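Local coordinates for mandelate racemase/muconate lactonizing enzyme family protein (Roseovarius nubinhibens ISM, PDB 3U4F), which probably acts as a magnesium-dependent enzyme of the enolase superfamily, perhaps a hydro-lyase, at residues D252-E257 and V274-P279; L302-H307 and I325-K330. One frame throughout, in Å; residues are numbered along the deposited sequence.

Contact 1: D252-E257 and V274-P279. With MG (magnesium ion), chain E; GAI (guanidine), chain F.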
loop_
_atom_site.group_PDB
_atom_site.type_symbol
_atom_site.label_atom_id
_atom_site.label_comp_id
_atom_site.label_asym_id
_atom_site.label_seq_id
_atom_site.Cartn_x
_atom_site.Cartn_y
_atom_site.Cartn_z
ATOM N N ASP A 252 3.564 22.521 -18.042
ATOM C CA ASP A 252 2.970 21.920 -16.844
ATOM C C ASP A 252 3.433 20.476 -16.736
ATOM O O ASP A 252 3.302 19.699 -17.703
ATOM C CB ASP A 252 1.429 21.900 -16.912
ATOM C CG ASP A 252 0.786 23.245 -16.585
ATOM O OD1 ASP A 252 1.444 24.136 -16.001
ATOM O OD2 ASP A 252 -0.411 23.392 -16.906
ATOM N N VAL A 253 3.949 20.139 -15.564
ATOM C CA VAL A 253 4.290 18.758 -15.179
ATOM C C VAL A 253 3.200 18.319 -14.184
ATOM O O VAL A 253 2.811 19.073 -13.275
ATOM C CB VAL A 253 5.701 18.676 -14.544
ATOM C CG1 VAL A 253 5.978 17.294 -13.874
ATOM C CG2 VAL A 253 6.797 19.001 -15.588
ATOM N N THR A 254 2.704 17.103 -14.383
ATOM C CA THR A 254 1.461 16.662 -13.744
ATOM C C THR A 254 1.687 15.261 -13.181
ATOM O O THR A 254 2.539 14.520 -13.676
ATOM C CB THR A 254 0.279 16.701 -14.741
ATOM O OG1 THR A 254 0.313 15.568 -15.610
ATOM C CG2 THR A 254 0.341 17.988 -15.634
ATOM N N GLY A 255 0.969 14.913 -12.118
ATOM C CA GLY A 255 1.024 13.529 -11.651
ATOM C C GLY A 255 0.172 13.292 -10.425
ATOM O O GLY A 255 -0.478 14.221 -9.918
ATOM N N GLY A 256 0.191 12.032 -9.973
ATOM C CA GLY A 256 -0.408 11.626 -8.707
ATOM C C GLY A 256 -1.366 10.444 -8.827
ATOM O O GLY A 256 -1.943 10.042 -7.823
ATOM N N GLU A 257 -1.536 9.880 -10.024
ATOM C CA GLU A 257 -2.556 8.856 -10.213
ATOM C C GLU A 257 -2.370 7.625 -9.336
ATOM O O GLU A 257 -3.370 7.028 -8.949
ATOM C CB GLU A 257 -2.723 8.456 -11.671
ATOM C CG GLU A 257 -1.555 7.656 -12.248
ATOM C CD GLU A 257 -1.647 7.613 -13.733
ATOM O OE1 GLU A 257 -1.709 8.710 -14.363
ATOM O OE2 GLU A 257 -1.645 6.485 -14.267
ATOM N N VAL A 274 4.486 19.136 -8.482
ATOM C CA VAL A 274 3.818 19.151 -9.776
ATOM C C VAL A 274 2.997 20.446 -9.922
ATOM O O VAL A 274 2.675 21.098 -8.927
ATOM C CB VAL A 274 2.868 17.919 -10.010
ATOM C CG1 VAL A 274 3.636 16.602 -10.053
ATOM C CG2 VAL A 274 1.797 17.844 -8.932
ATOM N N ASP A 275 2.656 20.769 -11.168
ATOM C CA ASP A 275 1.836 21.939 -11.505
ATOM C C ASP A 275 0.348 21.643 -11.523
ATOM O O ASP A 275 -0.455 22.549 -11.310
ATOM C CB ASP A 275 2.263 22.476 -12.864
ATOM C CG ASP A 275 3.755 22.827 -12.899
ATOM O OD1 ASP A 275 4.181 23.763 -12.157
ATOM O OD2 ASP A 275 4.499 22.119 -13.604
ATOM N N VAL A 276 -0.007 20.387 -11.799
ATOM C CA VAL A 276 -1.406 19.936 -11.835
ATOM C C VAL A 276 -1.445 18.594 -11.075
ATOM O O VAL A 276 -0.622 17.727 -11.342
ATOM C CB VAL A 276 -1.858 19.687 -13.269
ATOM C CG1 VAL A 276 -3.323 19.204 -13.314
ATOM C CG2 VAL A 276 -1.710 20.943 -14.151
ATOM N N VAL A 277 -2.392 18.427 -10.156
ATOM C CA VAL A 277 -2.510 17.157 -9.435
ATOM C C VAL A 277 -3.525 16.218 -10.104
ATOM O O VAL A 277 -4.556 16.666 -10.633
ATOM C CB VAL A 277 -2.804 17.354 -7.923
ATOM C CG1 VAL A 277 -1.722 18.230 -7.285
ATOM C CG2 VAL A 277 -4.162 18.013 -7.684
ATOM N N GLN A 278 -3.241 14.918 -10.058
ATOM C CA GLN A 278 -4.027 13.954 -10.822
ATOM C C GLN A 278 -4.428 12.724 -9.980
ATOM O O GLN A 278 -4.101 11.619 -10.330
ATOM C CB GLN A 278 -3.259 13.496 -12.067
ATOM C CG GLN A 278 -2.937 14.660 -12.985
ATOM C CD GLN A 278 -2.356 14.168 -14.266
ATOM O OE1 GLN A 278 -1.183 13.829 -14.306
ATOM N NE2 GLN A 278 -3.168 14.123 -15.335
ATOM N N PRO A 279 -5.216 12.931 -8.926
ATOM C CA PRO A 279 -5.743 11.762 -8.185
ATOM C C PRO A 279 -6.642 10.870 -9.079
ATOM O O PRO A 279 -7.223 11.345 -10.063
ATOM C CB PRO A 279 -6.580 12.405 -7.073
ATOM C CG PRO A 279 -6.979 13.747 -7.626
ATOM C CD PRO A 279 -5.745 14.200 -8.407
HETATM MG MG MG E . -1.039 8.966 -16.282
HETATM C C GAI F . -2.872 7.775 -17.639
HETATM N N1 GAI F . -3.804 7.238 -18.383
HETATM N N2 GAI F . -1.760 7.106 -17.168
HETATM N N3 GAI F . -2.985 9.052 -17.236
HETATM O O HOH W 1 0.818 8.581 -15.690
#

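Contact 2: L302-H307 and I325-K330. With GAI (guanidine), chain F.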
loop_
_atom_site.group_PDB
_atom_site.type_symbol
_atom_site.label_atom_id
_atom_site.label_comp_id
_atom_site.label_asym_id
_atom_site.label_seq_id
_atom_site.Cartn_x
_atom_site.Cartn_y
_atom_site.Cartn_z
ATOM N N LEU A 302 -3.297 24.991 -7.186
ATOM C CA LEU A 302 -3.015 23.989 -8.201
ATOM C C LEU A 302 -4.322 23.427 -8.719
ATOM O O LEU A 302 -5.215 23.107 -7.917
ATOM C CB LEU A 302 -2.226 22.830 -7.606
ATOM C CG LEU A 302 -0.693 22.803 -7.502
ATOM C CD1 LEU A 302 0.044 24.121 -7.764
ATOM C CD2 LEU A 302 -0.192 22.020 -6.275
ATOM N N PRO A 303 -4.436 23.279 -10.039
ATOM C CA PRO A 303 -5.629 22.617 -10.574
ATOM C C PRO A 303 -5.606 21.101 -10.423
ATOM O O PRO A 303 -4.534 20.503 -10.226
ATOM C CB PRO A 303 -5.615 22.965 -12.065
ATOM C CG PRO A 303 -4.218 23.368 -12.360
ATOM C CD PRO A 303 -3.547 23.794 -11.095
ATOM N N VAL A 304 -6.788 20.509 -10.587
ATOM C CA VAL A 304 -7.012 19.076 -10.381
ATOM C C VAL A 304 -7.550 18.474 -11.677
ATOM O O VAL A 304 -8.631 18.838 -12.152
ATOM C CB VAL A 304 -7.989 18.820 -9.228
ATOM C CG1 VAL A 304 -8.239 17.302 -9.075
ATOM C CG2 VAL A 304 -7.483 19.455 -7.915
ATOM N N THR A 305 -6.768 17.583 -12.268
ATOM C CA THR A 305 -7.138 16.923 -13.521
ATOM C C THR A 305 -7.018 15.417 -13.272
ATOM O O THR A 305 -5.967 14.832 -13.486
ATOM C CB THR A 305 -6.207 17.384 -14.686
ATOM O OG1 THR A 305 -6.406 18.786 -14.891
ATOM C CG2 THR A 305 -6.563 16.682 -15.982
ATOM N N PRO A 306 -8.102 14.790 -12.795
ATOM C CA PRO A 306 -7.979 13.399 -12.314
ATOM C C PRO A 306 -7.648 12.392 -13.398
ATOM O O PRO A 306 -7.872 12.634 -14.575
ATOM C CB PRO A 306 -9.379 13.112 -11.732
ATOM C CG PRO A 306 -9.862 14.449 -11.294
ATOM C CD PRO A 306 -9.418 15.339 -12.469
ATOM N N HIS A 307 -7.126 11.242 -12.970
ATOM C CA HIS A 307 -6.828 10.150 -13.847
ATOM C C HIS A 307 -8.081 9.301 -13.935
ATOM O O HIS A 307 -8.746 9.002 -12.937
ATOM C CB HIS A 307 -5.690 9.333 -13.216
ATOM C CG HIS A 307 -5.499 7.973 -13.806
ATOM N ND1 HIS A 307 -6.083 6.844 -13.267
ATOM C CD2 HIS A 307 -4.747 7.552 -14.850
ATOM C CE1 HIS A 307 -5.700 5.783 -13.964
ATOM N NE2 HIS A 307 -4.891 6.185 -14.927
ATOM N N ILE A 325 -15.716 20.927 -8.369
ATOM C CA ILE A 325 -14.618 21.533 -7.599
ATOM C C ILE A 325 -14.216 22.890 -8.195
ATOM O O ILE A 325 -14.219 23.058 -9.405
ATOM C CB ILE A 325 -13.399 20.585 -7.470
ATOM C CG1 ILE A 325 -12.896 20.169 -8.848
ATOM C CG2 ILE A 325 -13.797 19.356 -6.632
ATOM C CD1 ILE A 325 -11.486 19.579 -8.818
ATOM N N PRO A 326 -13.877 23.860 -7.341
ATOM C CA PRO A 326 -13.633 25.202 -7.905
ATOM C C PRO A 326 -12.303 25.261 -8.670
ATOM O O PRO A 326 -12.110 26.139 -9.529
ATOM C CB PRO A 326 -13.584 26.101 -6.659
ATOM C CG PRO A 326 -13.221 25.194 -5.517
ATOM C CD PRO A 326 -13.870 23.853 -5.867
ATOM N N ASN A 327 -11.394 24.336 -8.358
ATOM C CA ASN A 327 -10.097 24.274 -9.025
ATOM C C ASN A 327 -9.991 23.097 -10.018
ATOM O O ASN A 327 -8.924 22.476 -10.157
ATOM C CB ASN A 327 -8.941 24.249 -8.000
ATOM C CG ASN A 327 -9.013 23.044 -7.045
ATOM O OD1 ASN A 327 -10.086 22.568 -6.716
ATOM N ND2 ASN A 327 -7.864 22.566 -6.596
ATOM N N ALA A 328 -11.081 22.801 -10.719
ATOM C CA ALA A 328 -11.055 21.796 -11.800
ATOM C C ALA A 328 -10.016 22.144 -12.843
ATOM O O ALA A 328 -9.891 23.320 -13.229
ATOM C CB ALA A 328 -12.431 21.673 -12.453
ATOM N N GLY A 329 -9.229 21.145 -13.264
ATOM C CA GLY A 329 -8.332 21.304 -14.404
ATOM C C GLY A 329 -9.038 21.445 -15.749
ATOM O O GLY A 329 -10.262 21.694 -15.811
ATOM N N LYS A 330 -8.289 21.250 -16.839
ATOM C CA LYS A 330 -8.770 21.686 -18.153
ATOM C C LYS A 330 -9.756 20.739 -18.809
ATOM O O LYS A 330 -10.486 21.123 -19.713
ATOM C CB LYS A 330 -7.595 21.916 -19.111
ATOM C CG LYS A 330 -6.648 23.045 -18.690
ATOM C CD LYS A 330 -5.395 23.048 -19.580
ATOM C CE LYS A 330 -4.502 24.270 -19.289
ATOM N NZ LYS A 330 -3.246 24.127 -20.111
HETATM C C GAI F . -2.872 7.775 -17.639
HETATM N N1 GAI F . -3.804 7.238 -18.383
HETATM N N2 GAI F . -1.760 7.106 -17.168
HETATM N N3 GAI F . -2.985 9.052 -17.236
HETATM O O HOH W 2 -5.280 20.563 -16.610
#

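Contact 1: D252-E257 and V274-P279
Segments 252-257 and 274-279 carry adjacent parallel strands of the TIM-type barrel, the two ends of a beta-alpha-beta unit whose crossover is helix 262-270. At one end of the pairing Asp275 holds Val253 by two bonds. Asp275 N donates to Val253 O (2.7 Å), while Asp275 OD2 accepts Val253 N at 2.8 Å through its anti lone pair, in a nearly straight bond (176°). Asp275 CG lies beside its own backbone N (chi1 -57°), which turns the carboxylate back to the neighbouring strand. Val253 O also takes a weak bond from Val276 N. Farther along, the pairing passes through a weak bond from Gly255 N to Val276 O and a firmer one from Gln278 N to Gly255 O (2.9 Å). Thr254 and Val276 point the same way, their side chains touching at Thr254 CG2 and Val276 CB (3.6 Å). Thr254 OG1 donates to Gln278 OE1 at 2.6 Å, approaching from above the carbonyl plane (62° out of it). The other end of this amide, Gln278 NE2, hydrogen-bonds Glu231 OE1, so Gln278 is a second-shell residue for the metal. A leucine in place of Gln278 would probably leave Thr254 OG1 without its acceptor and let the Glu231 carboxylate turn more easily. Beyond the strand, Glu257 OE1 binds the magnesium ion at 2.0 Å, alongside Asp205 and Glu231; Glu257 OE2 faces guanidine N2 (3.0 Å) and forms a salt bridge with Lys94 of the second subunit. At its C-terminal end the pair thus contributes Glu257 to the three-carboxylate magnesium site, while at the other end Asp275, with Asp252 OD1 4.4 Å from Asp275 OD2, makes an acidic patch likely to attract cations; a second magnesium ion lies close to the Asp275 side chain, though not bound to it here.

Contact 2: L302-H307 and I325-K330
Asn327 ND2 is gripped by two backbone carbonyls: it donates to Leu302 O at 3.0 Å, nearly in line with that C=O bond, and to Ala294 O of helix 287-299. Asn327 CG sits between its backbone N and carbonyl carbon (chi1 60°), which swings the amide toward 302-307 and lays ND2 against Val304 CG2 (3.4 Å). The backbones are tied at Val304: its N donates to Asn327 O (2.9 Å), and its O accepts Gly329 N in a short bond of 2.6 Å, the donor lying well above the carbonyl plane. On the apolar side Ile325 CD1 reaches Val304 CB (3.6 Å), the two side chains crossing at about a right angle. Gly329 packs its CA directly against Thr305 OG1 (3.2 Å), where any side chain would collide with the hydroxyl. A water joins Thr305 OG1 to Lys330 N. At the far end of 302-307, His307 brings the edge of its ring to the guanidine, CD2 lying 3.3 Å from N3. Paired with Val277 on one side and bridged to Ala328 on the other, 302-307 probably takes the place of the seventh barrel strand, as in the (beta/alpha)7beta barrel of the enolase superfamily, delivering His307 to the ligand pocket.

In the fold
Following the chain, contact 1 comes first: 252-257 leads into helix 262-270, and the return of the chain at 274-279 closes that loop. Helices 281-284 and 287-299 follow before 302-307, and helix 313-322 carries the chain on to 325-330, where contact 2 closes a second loop just ahead of strand 332-335. The two loops stand in series, neither nested nor crossed. They touch through 274-279 and 302-307, by probable backbone bonds from Thr305 N to Val277 O and from His307 N to Pro279 O. Together the contacts follow the barrel wall from strand 253-255 to the approach of strand 332-335, bringing Glu257 and His307 to the same guanidine.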